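Local atomic coordinates of cyclopenase asqI (Emericella nidulans, PDB entry 5YY3), a protein that catalyses the zinc-dependent conversion of 4'-methoxycyclopenin into 4'-methoxyviridicatin, with loss of methyl isocyanate, in aspoquinolone biosynthesis. Residues Y175-Y187 against G386-K398. Residues are numbered along the deposited sequence; the frame is centred on the assembly and turned at random.
Sequences YWRDDYDLNDSHY and GAPRDPCFWRWYK
In the hemocyanin-like helical domain of this zinc enzyme, the metal ligand His186 lies against Pro388, in the 3-10 turn leading into helix 391-410. Pro388 CG forms a CH-pi contact over one face of the imidazole, 3.6 Å from the centroid of the His186 ring. The His186 side chain leaves its helix with CG opposite the backbone N (chi1 174°), which carries the imidazole to that proline, and Tyr397 OH lies 3.8 Å from His186 CE1. Farther along, the guanidinium of Arg389 stacks on the side-chain amide of Asn183, their planes 18° apart, while Arg389 NH1 makes a 3.0 Å salt bridge to Asp178 OD1, met from above the carboxylate plane. The strongest polar partner of Arg389 is Met456, and Ser458 hydrogen-bonds Asp178 OD2. Arg177, bent at chi3 (-50°), hydrogen-bonds through NE to Arg389 O at 3.0 Å, from above the carbonyl plane, and lays its guanidinium face on Pro391 CG; its strongest polar partner, His170, lies outside the two segments. Trp394 NE1 gives Pro388 O a nearly straight 2.8 Å hydrogen bond in the indole plane, and the edge of Trp176 meets the face of Trp394, offset. The 3-10 turn is thus gripped through two successive carbonyls, a buried arrangement consistent with a fixed proline surface against one face of the zinc-binding imidazole.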
# COMPACT_ATOMS: atom_id res chain seq x y z
N TYR A 175 8.66 6.05 -15.11
CA TYR A 175 8.42 5.82 -16.55
C TYR A 175 8.31 7.14 -17.32
O TYR A 175 8.73 7.26 -18.47
CB TYR A 175 7.14 4.98 -16.78
CG TYR A 175 5.85 5.72 -16.49
CD1 TYR A 175 5.29 5.72 -15.21
CD2 TYR A 175 5.18 6.43 -17.49
CE1 TYR A 175 4.12 6.41 -14.94
CE2 TYR A 175 4.03 7.13 -17.23
CZ TYR A 175 3.49 7.11 -15.95
OH TYR A 175 2.32 7.82 -15.70
N TRP A 176 7.74 8.13 -16.66
CA TRP A 176 7.53 9.43 -17.25
C TRP A 176 8.83 10.23 -17.20
O TRP A 176 9.22 10.84 -18.19
CB TRP A 176 6.41 10.13 -16.50
CG TRP A 176 5.67 11.20 -17.22
CD1 TRP A 176 4.56 11.05 -17.97
CD2 TRP A 176 5.95 12.62 -17.19
NE1 TRP A 176 4.13 12.27 -18.43
CE2 TRP A 176 4.96 13.25 -17.97
CE3 TRP A 176 6.94 13.40 -16.58
CZ2 TRP A 176 4.94 14.63 -18.16
CZ3 TRP A 176 6.91 14.78 -16.78
CH2 TRP A 176 5.92 15.38 -17.57
N ARG A 177 9.51 10.24 -16.06
CA ARG A 177 10.75 11.03 -15.94
C ARG A 177 11.91 10.45 -16.76
O ARG A 177 12.75 11.20 -17.26
CB ARG A 177 11.17 11.15 -14.48
CG ARG A 177 10.14 11.86 -13.58
CD ARG A 177 10.74 12.12 -12.19
NE ARG A 177 11.33 10.89 -11.66
CZ ARG A 177 10.78 10.14 -10.71
NH1 ARG A 177 9.63 10.48 -10.14
NH2 ARG A 177 11.39 9.03 -10.32
N ASP A 178 11.94 9.13 -16.92
CA ASP A 178 13.00 8.48 -17.70
C ASP A 178 12.64 8.36 -19.17
O ASP A 178 13.40 7.76 -19.94
CB ASP A 178 13.30 7.08 -17.18
CG ASP A 178 14.04 7.09 -15.87
OD1 ASP A 178 14.94 7.91 -15.70
OD2 ASP A 178 13.73 6.23 -15.02
N ASP A 179 11.49 8.87 -19.56
CA ASP A 179 11.09 8.72 -20.95
C ASP A 179 12.17 9.28 -21.88
O ASP A 179 12.60 10.43 -21.74
CB ASP A 179 9.75 9.40 -21.21
CG ASP A 179 9.30 9.25 -22.64
OD1 ASP A 179 9.85 9.96 -23.50
OD2 ASP A 179 8.40 8.43 -22.90
N TYR A 180 12.63 8.43 -22.80
CA TYR A 180 13.71 8.80 -23.71
C TYR A 180 13.39 10.08 -24.46
O TYR A 180 14.25 10.94 -24.62
CB TYR A 180 14.01 7.69 -24.73
CG TYR A 180 15.02 8.18 -25.74
CD1 TYR A 180 16.37 8.28 -25.41
CD2 TYR A 180 14.62 8.66 -27.00
CE1 TYR A 180 17.30 8.78 -26.30
CE2 TYR A 180 15.55 9.16 -27.90
CZ TYR A 180 16.89 9.22 -27.53
OH TYR A 180 17.82 9.71 -28.40
N ASP A 181 12.16 10.19 -24.97
CA ASP A 181 11.84 11.28 -25.85
C ASP A 181 11.63 12.57 -25.06
O ASP A 181 11.92 13.66 -25.56
CB ASP A 181 10.62 10.93 -26.71
CG ASP A 181 10.92 9.77 -27.67
OD1 ASP A 181 11.59 10.01 -28.70
OD2 ASP A 181 10.51 8.61 -27.39
N LEU A 182 11.15 12.47 -23.83
CA LEU A 182 11.17 13.65 -22.97
C LEU A 182 12.61 14.09 -22.76
O LEU A 182 12.95 15.26 -22.86
CB LEU A 182 10.50 13.38 -21.62
CG LEU A 182 10.65 14.45 -20.55
CD1 LEU A 182 10.06 15.77 -21.01
CD2 LEU A 182 9.99 14.00 -19.24
N ASN A 183 13.48 13.13 -22.49
CA ASN A 183 14.85 13.46 -22.19
C ASN A 183 15.60 13.96 -23.41
O ASN A 183 16.37 14.94 -23.31
CB ASN A 183 15.56 12.27 -21.58
CG ASN A 183 15.37 12.20 -20.08
OD1 ASN A 183 16.12 12.83 -19.34
ND2 ASN A 183 14.34 11.47 -19.63
N ASP A 184 15.37 13.34 -24.56
CA ASP A 184 16.03 13.84 -25.76
C ASP A 184 15.49 15.23 -26.11
O ASP A 184 16.24 16.09 -26.53
CB ASP A 184 15.86 12.91 -26.97
CG ASP A 184 16.45 13.52 -28.25
OD1 ASP A 184 17.69 13.59 -28.36
OD2 ASP A 184 15.66 13.98 -29.12
N SER A 185 14.19 15.44 -25.92
CA SER A 185 13.60 16.76 -26.19
C SER A 185 14.19 17.85 -25.30
O SER A 185 14.49 18.97 -25.75
CB SER A 185 12.08 16.71 -26.00
OG SER A 185 11.57 18.01 -25.77
N HIS A 186 14.33 17.54 -24.01
CA HIS A 186 14.84 18.47 -23.03
C HIS A 186 16.30 18.80 -23.34
O HIS A 186 16.76 19.92 -23.14
CB HIS A 186 14.71 17.85 -21.64
CG HIS A 186 15.34 18.65 -20.54
ND1 HIS A 186 14.71 19.71 -19.93
CD2 HIS A 186 16.54 18.51 -19.91
CE1 HIS A 186 15.49 20.19 -18.98
NE2 HIS A 186 16.61 19.48 -18.95
N TYR A 187 17.00 17.79 -23.83
CA TYR A 187 18.42 17.86 -24.15
C TYR A 187 18.66 18.82 -25.31
O TYR A 187 19.57 19.65 -25.27
CB TYR A 187 18.91 16.45 -24.46
CG TYR A 187 20.25 16.26 -25.12
CD1 TYR A 187 21.44 16.35 -24.40
CD2 TYR A 187 20.32 15.86 -26.45
CE1 TYR A 187 22.66 16.10 -25.00
CE2 TYR A 187 21.53 15.61 -27.06
CZ TYR A 187 22.70 15.73 -26.33
OH TYR A 187 23.90 15.48 -26.95
N GLY A 386 20.37 14.41 -17.70
CA GLY A 386 19.33 13.64 -17.03
C GLY A 386 18.58 14.35 -15.93
O GLY A 386 18.02 13.70 -15.05
N ALA A 387 18.58 15.68 -15.97
CA ALA A 387 17.84 16.45 -14.97
C ALA A 387 16.35 16.02 -14.85
O ALA A 387 15.88 15.80 -13.72
CB ALA A 387 17.93 17.93 -15.28
N PRO A 388 15.62 15.88 -15.98
CA PRO A 388 14.21 15.46 -15.84
C PRO A 388 14.03 14.11 -15.12
O PRO A 388 12.94 13.85 -14.61
CB PRO A 388 13.72 15.34 -17.30
CG PRO A 388 14.60 16.25 -18.06
CD PRO A 388 15.94 16.21 -17.39
N ARG A 389 15.06 13.29 -15.07
CA ARG A 389 14.94 11.98 -14.44
C ARG A 389 14.85 12.09 -12.92
O ARG A 389 14.24 11.26 -12.26
CB ARG A 389 16.13 11.09 -14.80
CG ARG A 389 16.50 11.04 -16.26
CD ARG A 389 17.75 10.19 -16.45
NE ARG A 389 18.04 10.05 -17.87
CZ ARG A 389 17.52 9.11 -18.65
NH1 ARG A 389 16.71 8.20 -18.13
NH2 ARG A 389 17.82 9.07 -19.95
N ASP A 390 15.47 13.14 -12.39
CA ASP A 390 15.67 13.30 -10.94
C ASP A 390 14.51 14.08 -10.28
O ASP A 390 14.20 15.19 -10.70
CB ASP A 390 17.00 14.01 -10.73
CG ASP A 390 17.49 13.93 -9.30
OD1 ASP A 390 16.66 13.83 -8.37
OD2 ASP A 390 18.74 14.00 -9.12
N PRO A 391 13.88 13.50 -9.25
CA PRO A 391 12.76 14.20 -8.60
C PRO A 391 13.16 15.52 -7.94
O PRO A 391 12.29 16.38 -7.78
CB PRO A 391 12.28 13.20 -7.54
CG PRO A 391 12.72 11.87 -8.04
CD PRO A 391 14.07 12.14 -8.69
N CYS A 392 14.42 15.70 -7.56
CA CYS A 392 14.77 16.99 -6.94
C CYS A 392 14.61 18.14 -7.95
O CYS A 392 14.28 19.26 -7.56
CB CYS A 392 16.19 16.98 -6.35
SG CYS A 392 17.58 16.99 -7.50
N PHE A 393 14.80 17.89 -9.24
CA PHE A 393 14.70 18.99 -10.18
C PHE A 393 13.25 19.39 -10.42
O PHE A 393 12.97 20.54 -10.75
CB PHE A 393 15.39 18.64 -11.50
CG PHE A 393 16.90 18.60 -11.38
CD1 PHE A 393 17.57 17.40 -11.22
CD2 PHE A 393 17.63 19.77 -11.34
CE1 PHE A 393 18.95 17.36 -11.10
CE2 PHE A 393 19.02 19.75 -11.20
CZ PHE A 393 19.67 18.55 -11.08
N TRP A 394 12.33 18.45 -10.22
CA TRP A 394 10.91 18.77 -10.38
C TRP A 394 10.51 19.65 -9.22
O TRP A 394 9.66 20.52 -9.38
CB TRP A 394 10.06 17.49 -10.48
CG TRP A 394 10.27 16.86 -11.81
CD1 TRP A 394 11.17 15.88 -12.12
CD2 TRP A 394 9.66 17.25 -13.05
NE1 TRP A 394 11.12 15.60 -13.47
CE2 TRP A 394 10.19 16.43 -14.06
CE3 TRP A 394 8.68 18.20 -13.40
CZ2 TRP A 394 9.80 16.53 -15.39
CZ3 TRP A 394 8.29 18.29 -14.71
CH2 TRP A 394 8.84 17.45 -15.70
N ARG A 395 11.17 19.48 -8.08
CA ARG A 395 10.88 20.35 -6.95
C ARG A 395 11.45 21.75 -7.22
O ARG A 395 10.84 22.76 -6.85
CB ARG A 395 11.43 19.76 -5.64
CG ARG A 395 10.83 18.37 -5.30
CD ARG A 395 11.05 17.98 -3.82
NE ARG A 395 10.73 19.14 -3.01
CZ ARG A 395 11.05 19.27 -1.73
NH1 ARG A 395 11.69 18.28 -1.09
NH2 ARG A 395 10.73 20.40 -1.10
N TRP A 396 12.59 21.82 -7.90
CA TRP A 396 13.11 23.12 -8.32
C TRP A 396 12.22 23.74 -9.42
O TRP A 396 11.89 24.93 -9.35
CB TRP A 396 14.56 23.01 -8.79
CG TRP A 396 15.17 24.35 -9.13
CD1 TRP A 396 15.41 24.85 -10.38
CD2 TRP A 396 15.60 25.37 -8.21
NE1 TRP A 396 15.96 26.11 -10.30
CE2 TRP A 396 16.09 26.45 -8.97
CE3 TRP A 396 15.60 25.48 -6.82
CZ2 TRP A 396 16.59 27.62 -8.40
CZ3 TRP A 396 16.10 26.64 -6.24
CH2 TRP A 396 16.59 27.70 -7.03
N TYR A 397 11.85 22.96 -10.43
CA TYR A 397 10.96 23.48 -11.49
C TYR A 397 9.67 24.04 -10.89
O TYR A 397 9.18 25.08 -11.34
CB TYR A 397 10.61 22.41 -12.52
CG TYR A 397 11.77 21.76 -13.25
CD1 TYR A 397 13.01 22.39 -13.39
CD2 TYR A 397 11.63 20.48 -13.79
CE1 TYR A 397 14.07 21.77 -14.07
CE2 TYR A 397 12.68 19.85 -14.46
CZ TYR A 397 13.89 20.50 -14.60
OH TYR A 397 14.92 19.86 -15.26
N LYS A 398 9.12 23.40 -9.87
CA LYS A 398 7.89 23.94 -9.29
C LYS A 398 8.19 25.22 -8.51
O LYS A 398 7.33 26.10 -8.40
CB LYS A 398 7.16 22.93 -8.40
CG LYS A 398 5.80 23.48 -7.93
CD LYS A 398 4.87 22.40 -7.41
CE LYS A 398 3.66 23.00 -6.69
NZ LYS A 398 2.79 21.95 -6.04
O HOH W 1 13.67 8.35 -12.28
O HOH W 2 15.60 7.80 -21.20
O HOH W 3 19.15 12.12 -20.09